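Local coordinates for protein TRAP-T family transporter, DctP (Periplasmic binding) subunit (Sulfitobacter sp. NAS-14.1, PDB 4PF8) that binds beta-D-galacturonate and probably delivers it in the periplasm to the membrane components of a TRAP transporter, at residues S147-V152 against E219-Y224; Q162-R167 against V201-E206; D172-M177 against Q228-P233. One frame throughout, in Å; residues are numbered along the deposited sequence. Where two conformers were deposited one is given.

Contact 1: S147-V152 against E219-Y224; sequences SFYNSV and EVAKYY
Y224 turns CG anti to its backbone N (chi1 -166°) and Y149 places CG between N and the carbonyl carbon (chi1 46°), and these two torsions bring the tyrosines, a non-hydrogen-bonded pair, together on one face of two antiparallel strands. Y149 CB lies 3.9 Å from Y224 CD1, while the edge of the Y224 ring runs along the carbonyls of F148 and S147, with CD1 3.3 Å from F148 O. A221 adds its methyl at the edge of the Y149 ring, CB to CD1 3.9 Å. The hydroxyls find partners beyond the pair: Y149 OH bonds H217 and Y224 OH bonds N207 O.

N150 and Y223, whose side chains lie on the other face, form the hydrogen-bonded pair. N150 N donates to Y223 O at 2.9 Å, and Y223 N returns the bond to N150 O at 3.1 Å. K222 and Y223 both face N150, which makes a classic beta bulge where the strand 223-230 begins. N150 OD1 accepts from V152 N at 2.7 Å, closing an Asx turn that leads the chain out of its strand, and a water joins V152 O to Y223 OH.

Two bonds therefore fix the register at N150 and Y223, while the N150 carboxamide satisfies V152 N and shapes the exit turn, and the buried rings of Y149 and Y224 pack with their hydroxyls satisfied.

Contact 2: Q162-R167 against V201-E206; sequences QGMKVR and VVDGAE. With GTR (beta-D-galactopyranuronic acid), chain D.
R167 and G204 meet through their backbones, R167 N donating to G204 O at 2.9 Å, and the arginine side chain then sets out for the ligand. Its CB lies 3.9 Å from G204 O and 4.2 Å from the methyl CB of A205. CG stands anti to the backbone N (chi1 172°), and the bend at chi2 (-92°) redirects the chain toward the sugar. NE is taken by M188 O. At the tip NH1 donates to O6A of beta-D-galacturonate at 2.8 Å and NH2 to O6B at 2.9 Å, both almost straight, with the sugar carboxyl carbon C6 in the guanidinium plane at its edge. NH1 also donates to a water that accepts from E206 N and lies close to R167 O and E206 OE1. E206 forms a salt bridge with R146.

Farther from the sugar, D203 clasps K165. D203 OD2 accepts from K165 N at 2.9 Å in a nearly linear bond, on its anti side and 26° out of the carboxylate plane. D203 N returns a bond to K165 O at 2.8 Å, and G204 N adds a weak one.

In this pocket the paired, in-plane grip, characteristic of TRAP solute-binding proteins, fixes the carboxylate's rotation and probably offsets its charge; the R167 N to G204 O bond anchors the arginine's base, and the D203–K165 bonds pin the strand just before it.

Contact 3: D172-M177 against Q228-P233; sequences DLFVGM and QHLIIP
H229 opens the contact, its imidazole lying across the end of the M177 side chain. M177 is a selenomethionine, and its SE sits 3.9 Å from H229 CD2 and 4.7 Å from the ring centroid, an oblique Met-aromatic approach at 51° from the ring normal. The ring has a polar partner of its own, ND1 bonding T227 OG1.

L230 comes next and is shared between two residues of the helix. Its branched end meets the tip of M177, with CD1 3.8 Å from SE and CD2 3.9 Å from CE. The same CD1 approaches F174 CE1 at 3.6 Å, obliquely to the ring. The bend of M177 at chi3 (-40°) carries CE to the edge of the F174 ring, so that methyl, leucine and phenyl close up into one apolar cluster.

At I232, two residues on, the chain sends its side chain back to the same helix. CD1 ends 3.7 Å from F174 CZ, the two side chains coming from opposite directions, and M169 touches both of them.

F174 thus meets L230 and I232, while M177, three positions on, meets H229 and L230. Backbones stay well separated, the axes of 172-177 and 228-230 being 11.7 Å apart at their closest. Consistent with the alpha/beta architecture of this family, apolar side chains of helix 172-179 pack on the end of strand 223-230 and the chain leaving it.

Strand 146-150 lies between strands 204-207 and 223-230 in a mixed sheet, which makes contacts 1 and 2 neighbours, their centres about 9 Å apart. Y149 N probably bonds A205 O at 2.9 Å, and S151 N likewise D203 O at 2.9 Å. Contact 3 uses the far part of strand 223-230, its centre about 17 Å from that of contact 1 and about 14 Å from that of contact 2. E206 of contact 2 ties it in through a probable hydrogen bond, OE2 lying 3.0 Å from H229 NE2. Only contact 2 supplies a pocket residue, R167; the side chains of Y149 and I232 stand about 6 and 7 Å from the bound galacturonate.

Contact 1: S147-V152 against E219-Y224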
# COMPACT_ATOMS: atom_id res chain seq x y z
N SER A 147 8.46 -2.30 6.93
CA SER A 147 9.69 -2.80 7.55
C SER A 147 9.65 -4.32 7.61
O SER A 147 8.58 -4.92 7.62
CB SER A 147 9.85 -2.25 8.97
OG SER A 147 10.08 -0.85 8.92
N PHE A 148 10.83 -4.94 7.65
CA PHE A 148 10.91 -6.40 7.67
C PHE A 148 10.50 -7.01 8.99
O PHE A 148 10.86 -6.51 10.05
CB PHE A 148 12.34 -6.86 7.36
CG PHE A 148 12.73 -6.68 5.92
CD1 PHE A 148 12.18 -7.47 4.94
CD2 PHE A 148 13.65 -5.71 5.55
CE1 PHE A 148 12.51 -7.30 3.60
CE2 PHE A 148 13.99 -5.53 4.24
CZ PHE A 148 13.43 -6.32 3.26
N TYR A 149 9.79 -8.14 8.91
CA TYR A 149 9.60 -8.99 10.06
C TYR A 149 9.89 -10.42 9.67
O TYR A 149 9.66 -10.82 8.54
CB TYR A 149 8.19 -8.86 10.65
CG TYR A 149 7.03 -8.89 9.68
CD1 TYR A 149 6.39 -10.08 9.37
CD2 TYR A 149 6.54 -7.71 9.13
CE1 TYR A 149 5.30 -10.10 8.54
CE2 TYR A 149 5.47 -7.73 8.30
CZ TYR A 149 4.84 -8.90 8.00
OH TYR A 149 3.71 -8.89 7.19
N ASN A 150 10.42 -11.18 10.62
CA ASN A 150 10.71 -12.57 10.35
C ASN A 150 10.77 -13.40 11.61
O ASN A 150 10.75 -12.87 12.72
CB ASN A 150 11.98 -12.70 9.50
CG ASN A 150 13.25 -12.53 10.30
OD1 ASN A 150 13.86 -13.51 10.72
ND2 ASN A 150 13.68 -11.29 10.48
N SER A 151 10.84 -14.72 11.44
CA SER A 151 10.85 -15.66 12.57
C SER A 151 12.22 -16.19 12.90
O SER A 151 12.34 -17.05 13.76
CB SER A 151 9.93 -16.83 12.24
OG SER A 151 10.39 -17.52 11.09
N VAL A 152 13.25 -15.69 12.23
CA VAL A 152 14.61 -16.23 12.35
C VAL A 152 15.54 -15.38 13.25
O VAL A 152 16.10 -15.88 14.23
CB VAL A 152 15.24 -16.38 10.95
CG1 VAL A 152 16.68 -16.94 11.05
CG2 VAL A 152 14.41 -17.26 10.07
N GLU A 219 2.46 -12.55 15.69
CA GLU A 219 2.42 -13.71 16.57
C GLU A 219 3.28 -14.86 16.05
O GLU A 219 3.61 -15.77 16.82
CB GLU A 219 0.98 -14.19 16.77
CG GLU A 219 0.12 -13.15 17.49
CD GLU A 219 -1.31 -13.60 17.73
OE1 GLU A 219 -2.02 -12.94 18.53
OE2 GLU A 219 -1.75 -14.59 17.12
N VAL A 220 3.61 -14.84 14.77
CA VAL A 220 4.37 -15.93 14.16
C VAL A 220 5.73 -15.49 13.60
O VAL A 220 6.54 -16.33 13.20
CB VAL A 220 3.54 -16.65 13.07
CG1 VAL A 220 2.38 -17.44 13.72
CG2 VAL A 220 2.99 -15.69 12.06
N ALA A 221 5.99 -14.18 13.58
CA ALA A 221 7.29 -13.64 13.16
C ALA A 221 7.66 -12.58 14.19
O ALA A 221 7.20 -11.43 14.10
CB ALA A 221 7.19 -13.06 11.77
N LYS A 222 8.46 -12.97 15.17
CA LYS A 222 8.66 -12.15 16.36
C LYS A 222 9.83 -11.18 16.32
O LYS A 222 10.12 -10.56 17.34
CB LYS A 222 8.77 -13.04 17.61
CG LYS A 222 7.66 -14.09 17.77
CD LYS A 222 6.25 -13.51 17.91
CE LYS A 222 6.01 -12.85 19.27
NZ LYS A 222 4.60 -12.34 19.41
N TYR A 223 10.50 -11.05 15.17
CA TYR A 223 11.52 -10.01 14.98
C TYR A 223 11.01 -8.98 14.00
O TYR A 223 10.62 -9.32 12.90
CB TYR A 223 12.81 -10.62 14.46
CG TYR A 223 13.41 -11.63 15.37
CD1 TYR A 223 14.09 -11.23 16.51
CD2 TYR A 223 13.29 -12.98 15.12
CE1 TYR A 223 14.64 -12.17 17.38
CE2 TYR A 223 13.84 -13.93 15.99
CZ TYR A 223 14.50 -13.50 17.11
OH TYR A 223 15.06 -14.42 17.97
N TYR A 224 10.99 -7.72 14.42
CA TYR A 224 10.54 -6.62 13.55
C TYR A 224 11.68 -5.61 13.50
O TYR A 224 12.12 -5.11 14.55
CB TYR A 224 9.28 -5.96 14.15
CG TYR A 224 8.47 -5.03 13.25
CD1 TYR A 224 8.41 -5.21 11.89
CD2 TYR A 224 7.71 -3.99 13.80
CE1 TYR A 224 7.63 -4.40 11.08
CE2 TYR A 224 6.95 -3.17 13.00
CZ TYR A 224 6.92 -3.39 11.63
OH TYR A 224 6.15 -2.57 10.80
O HOH W 1 7.68 0.21 9.46
O HOH W 2 13.06 -8.45 10.97
O HOH W 3 17.48 -15.30 16.63

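Contact 2: Q162-R167 against V201-E206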
# COMPACT_ATOMS: atom_id res chain seq x y z
N GLN A 162 20.43 -12.29 3.61
CA GLN A 162 20.96 -13.37 2.78
C GLN A 162 20.36 -14.73 3.14
O GLN A 162 20.40 -15.16 4.30
CB GLN A 162 22.48 -13.42 2.92
CG GLN A 162 23.17 -12.32 2.17
CD GLN A 162 24.67 -12.35 2.33
OE1 GLN A 162 25.22 -13.19 3.04
NE2 GLN A 162 25.33 -11.41 1.70
N GLY A 163 19.81 -15.40 2.14
CA GLY A 163 19.28 -16.74 2.33
C GLY A 163 17.87 -16.75 2.89
O GLY A 163 17.25 -17.80 3.00
N MSE A 164 17.35 -15.60 3.26
CA MSE A 164 16.03 -15.56 3.89
C MSE A 164 14.93 -15.69 2.85
O MSE A 164 15.02 -15.07 1.80
CB MSE A 164 15.85 -14.25 4.65
CG MSE A 164 14.62 -14.18 5.53
SE MSE A 164 14.81 -12.66 6.76
CE MSE A 164 16.15 -13.29 7.95
N LYS A 165 13.89 -16.44 3.18
CA LYS A 165 12.74 -16.57 2.30
C LYS A 165 11.71 -15.52 2.70
O LYS A 165 11.13 -15.57 3.78
CB LYS A 165 12.12 -17.97 2.37
CG LYS A 165 12.99 -19.06 1.78
CD LYS A 165 12.40 -20.45 2.00
CE LYS A 165 13.25 -21.49 1.31
NZ LYS A 165 12.90 -22.88 1.73
N VAL A 166 11.51 -14.53 1.83
CA VAL A 166 10.72 -13.36 2.16
C VAL A 166 9.55 -13.25 1.18
O VAL A 166 9.75 -13.27 -0.03
CB VAL A 166 11.57 -12.07 2.07
CG1 VAL A 166 10.75 -10.85 2.50
CG2 VAL A 166 12.84 -12.17 2.95
N ARG A 167 8.34 -13.15 1.72
CA ARG A 167 7.18 -12.90 0.87
C ARG A 167 7.20 -11.43 0.47
O ARG A 167 7.52 -10.57 1.27
CB ARG A 167 5.89 -13.20 1.62
CG ARG A 167 4.64 -12.79 0.87
CD ARG A 167 4.21 -11.37 1.23
NE ARG A 167 3.00 -10.99 0.51
CZ ARG A 167 2.37 -9.82 0.66
NH1 ARG A 167 2.82 -8.90 1.51
NH2 ARG A 167 1.30 -9.57 -0.04
N VAL A 201 7.16 -21.93 6.02
CA VAL A 201 7.64 -22.06 4.65
C VAL A 201 8.19 -20.73 4.10
O VAL A 201 9.04 -20.75 3.21
CB VAL A 201 6.64 -22.74 3.76
CG1 VAL A 201 6.31 -24.14 4.32
CG2 VAL A 201 5.44 -21.92 3.62
N VAL A 202 7.74 -19.60 4.64
CA VAL A 202 8.49 -18.36 4.42
C VAL A 202 8.97 -17.90 5.78
O VAL A 202 8.33 -18.13 6.80
CB VAL A 202 7.72 -17.23 3.69
CG1 VAL A 202 7.00 -17.78 2.44
CG2 VAL A 202 6.77 -16.54 4.60
N ASP A 203 10.14 -17.27 5.80
CA ASP A 203 10.73 -16.80 7.04
C ASP A 203 10.10 -15.49 7.50
O ASP A 203 10.05 -15.19 8.69
CB ASP A 203 12.23 -16.59 6.84
CG ASP A 203 12.96 -17.88 6.56
OD1 ASP A 203 12.68 -18.89 7.25
OD2 ASP A 203 13.85 -17.90 5.66
N GLY A 204 9.58 -14.71 6.56
CA GLY A 204 9.06 -13.41 6.91
C GLY A 204 8.52 -12.66 5.72
O GLY A 204 8.30 -13.20 4.63
N ALA A 205 8.30 -11.38 5.97
CA ALA A 205 7.68 -10.50 5.01
C ALA A 205 8.02 -9.07 5.42
O ALA A 205 8.92 -8.84 6.22
CB ALA A 205 6.14 -10.76 5.01
N GLU A 206 7.32 -8.08 4.87
CA GLU A 206 7.58 -6.69 5.25
C GLU A 206 6.28 -5.90 5.15
O GLU A 206 5.49 -6.12 4.26
CB GLU A 206 8.68 -6.06 4.40
CG GLU A 206 8.66 -6.44 2.95
CD GLU A 206 7.73 -5.58 2.14
OE1 GLU A 206 6.88 -6.14 1.39
OE2 GLU A 206 7.83 -4.33 2.26
C1 GTR D . -0.60 -3.37 3.22
C2 GTR D . -1.48 -2.65 2.26
C3 GTR D . -2.37 -3.69 1.59
C4 GTR D . -1.55 -4.73 0.86
C5 GTR D . -0.61 -5.34 1.90
C6 GTR D . 0.33 -6.34 1.24
O1 GTR D . 0.33 -2.43 3.85
O2 GTR D . -2.30 -1.72 3.02
O3 GTR D . -3.15 -2.98 0.60
O4 GTR D . -0.79 -4.06 -0.16
O5 GTR D . 0.17 -4.33 2.56
O6A GTR D . 1.48 -6.42 1.76
O6B GTR D . -0.11 -7.10 0.35
O HOH W 4 15.37 -19.87 4.57
O HOH W 5 5.85 -8.51 2.30

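Contact 3: D172-M177 against Q228-P233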
# COMPACT_ATOMS: atom_id res chain seq x y z
N ASP A 172 7.21 -6.90 -9.59
CA ASP A 172 8.57 -7.38 -9.85
C ASP A 172 9.66 -6.55 -9.18
O ASP A 172 10.75 -7.06 -8.91
CB ASP A 172 8.84 -7.40 -11.36
CG ASP A 172 7.88 -8.31 -12.09
OD1 ASP A 172 7.52 -9.36 -11.51
OD2 ASP A 172 7.49 -7.98 -13.24
N LEU A 173 9.40 -5.27 -8.96
CA LEU A 173 10.33 -4.40 -8.24
C LEU A 173 10.70 -4.99 -6.88
O LEU A 173 11.84 -4.87 -6.45
CB LEU A 173 9.76 -2.99 -8.04
CG LEU A 173 9.87 -1.99 -9.18
CD1 LEU A 173 9.17 -0.70 -8.78
CD2 LEU A 173 11.31 -1.71 -9.56
N PHE A 174 9.73 -5.59 -6.20
CA PHE A 174 9.97 -6.14 -4.86
C PHE A 174 10.80 -7.41 -4.88
O PHE A 174 11.56 -7.68 -3.95
CB PHE A 174 8.64 -6.36 -4.12
CG PHE A 174 7.79 -5.11 -4.05
CD1 PHE A 174 8.36 -3.88 -3.79
CD2 PHE A 174 6.45 -5.17 -4.30
CE1 PHE A 174 7.58 -2.74 -3.75
CE2 PHE A 174 5.69 -4.02 -4.28
CZ PHE A 174 6.25 -2.82 -3.98
N VAL A 175 10.68 -8.19 -5.95
CA VAL A 175 11.53 -9.34 -6.12
C VAL A 175 12.98 -8.86 -6.23
O VAL A 175 13.88 -9.39 -5.57
CB VAL A 175 11.11 -10.13 -7.37
CG1 VAL A 175 12.13 -11.23 -7.69
CG2 VAL A 175 9.74 -10.73 -7.17
N GLY A 176 13.20 -7.83 -7.05
CA GLY A 176 14.53 -7.26 -7.23
C GLY A 176 15.10 -6.71 -5.93
O GLY A 176 16.29 -6.83 -5.65
N MSE A 177 14.25 -6.11 -5.11
CA MSE A 177 14.67 -5.56 -3.83
C MSE A 177 15.23 -6.65 -2.92
O MSE A 177 16.30 -6.48 -2.32
CB MSE A 177 13.46 -4.89 -3.18
CG MSE A 177 13.60 -4.54 -1.73
SE MSE A 177 11.97 -3.59 -1.20
CE MSE A 177 11.82 -2.60 -2.81
N GLN A 228 12.08 0.52 7.25
CA GLN A 228 11.28 1.58 6.65
C GLN A 228 11.67 1.82 5.20
O GLN A 228 11.82 2.96 4.75
CB GLN A 228 11.39 2.83 7.51
CG GLN A 228 10.88 2.54 8.92
CD GLN A 228 11.16 3.67 9.92
OE1 GLN A 228 12.23 4.28 9.92
NE2 GLN A 228 10.20 3.93 10.78
N HIS A 229 11.78 0.72 4.45
CA HIS A 229 12.43 0.74 3.15
C HIS A 229 11.47 1.11 2.02
O HIS A 229 11.92 1.39 0.91
CB HIS A 229 13.05 -0.63 2.88
CG HIS A 229 12.09 -1.75 3.10
ND1 HIS A 229 12.08 -2.50 4.26
CD2 HIS A 229 11.07 -2.22 2.34
CE1 HIS A 229 11.11 -3.40 4.19
NE2 HIS A 229 10.47 -3.22 3.04
N LEU A 230 10.17 1.11 2.30
CA LEU A 230 9.18 1.47 1.29
C LEU A 230 8.12 2.31 1.98
O LEU A 230 7.76 2.05 3.13
CB LEU A 230 8.49 0.24 0.67
CG LEU A 230 9.30 -0.59 -0.33
CD1 LEU A 230 8.65 -1.96 -0.45
CD2 LEU A 230 9.35 0.15 -1.64
N ILE A 231 7.64 3.31 1.25
CA ILE A 231 6.50 4.12 1.69
C ILE A 231 5.58 4.13 0.47
O ILE A 231 5.88 4.77 -0.54
CB ILE A 231 6.91 5.54 2.04
CG1 ILE A 231 7.77 5.55 3.32
CG2 ILE A 231 5.70 6.45 2.18
CD1 ILE A 231 8.50 6.87 3.57
N ILE A 232 4.49 3.39 0.58
CA ILE A 232 3.64 3.12 -0.58
C ILE A 232 2.26 3.70 -0.33
O ILE A 232 1.53 3.20 0.51
CB ILE A 232 3.58 1.62 -0.92
CG1 ILE A 232 5.00 1.08 -1.17
CG2 ILE A 232 2.73 1.39 -2.15
CD1 ILE A 232 5.04 -0.28 -1.63
N PRO A 233 1.93 4.78 -1.04
CA PRO A 233 0.60 5.37 -0.85
C PRO A 233 -0.49 4.44 -1.31
O PRO A 233 -0.22 3.54 -2.11
CB PRO A 233 0.61 6.60 -1.76
CG PRO A 233 2.04 6.80 -2.14
CD PRO A 233 2.68 5.47 -2.09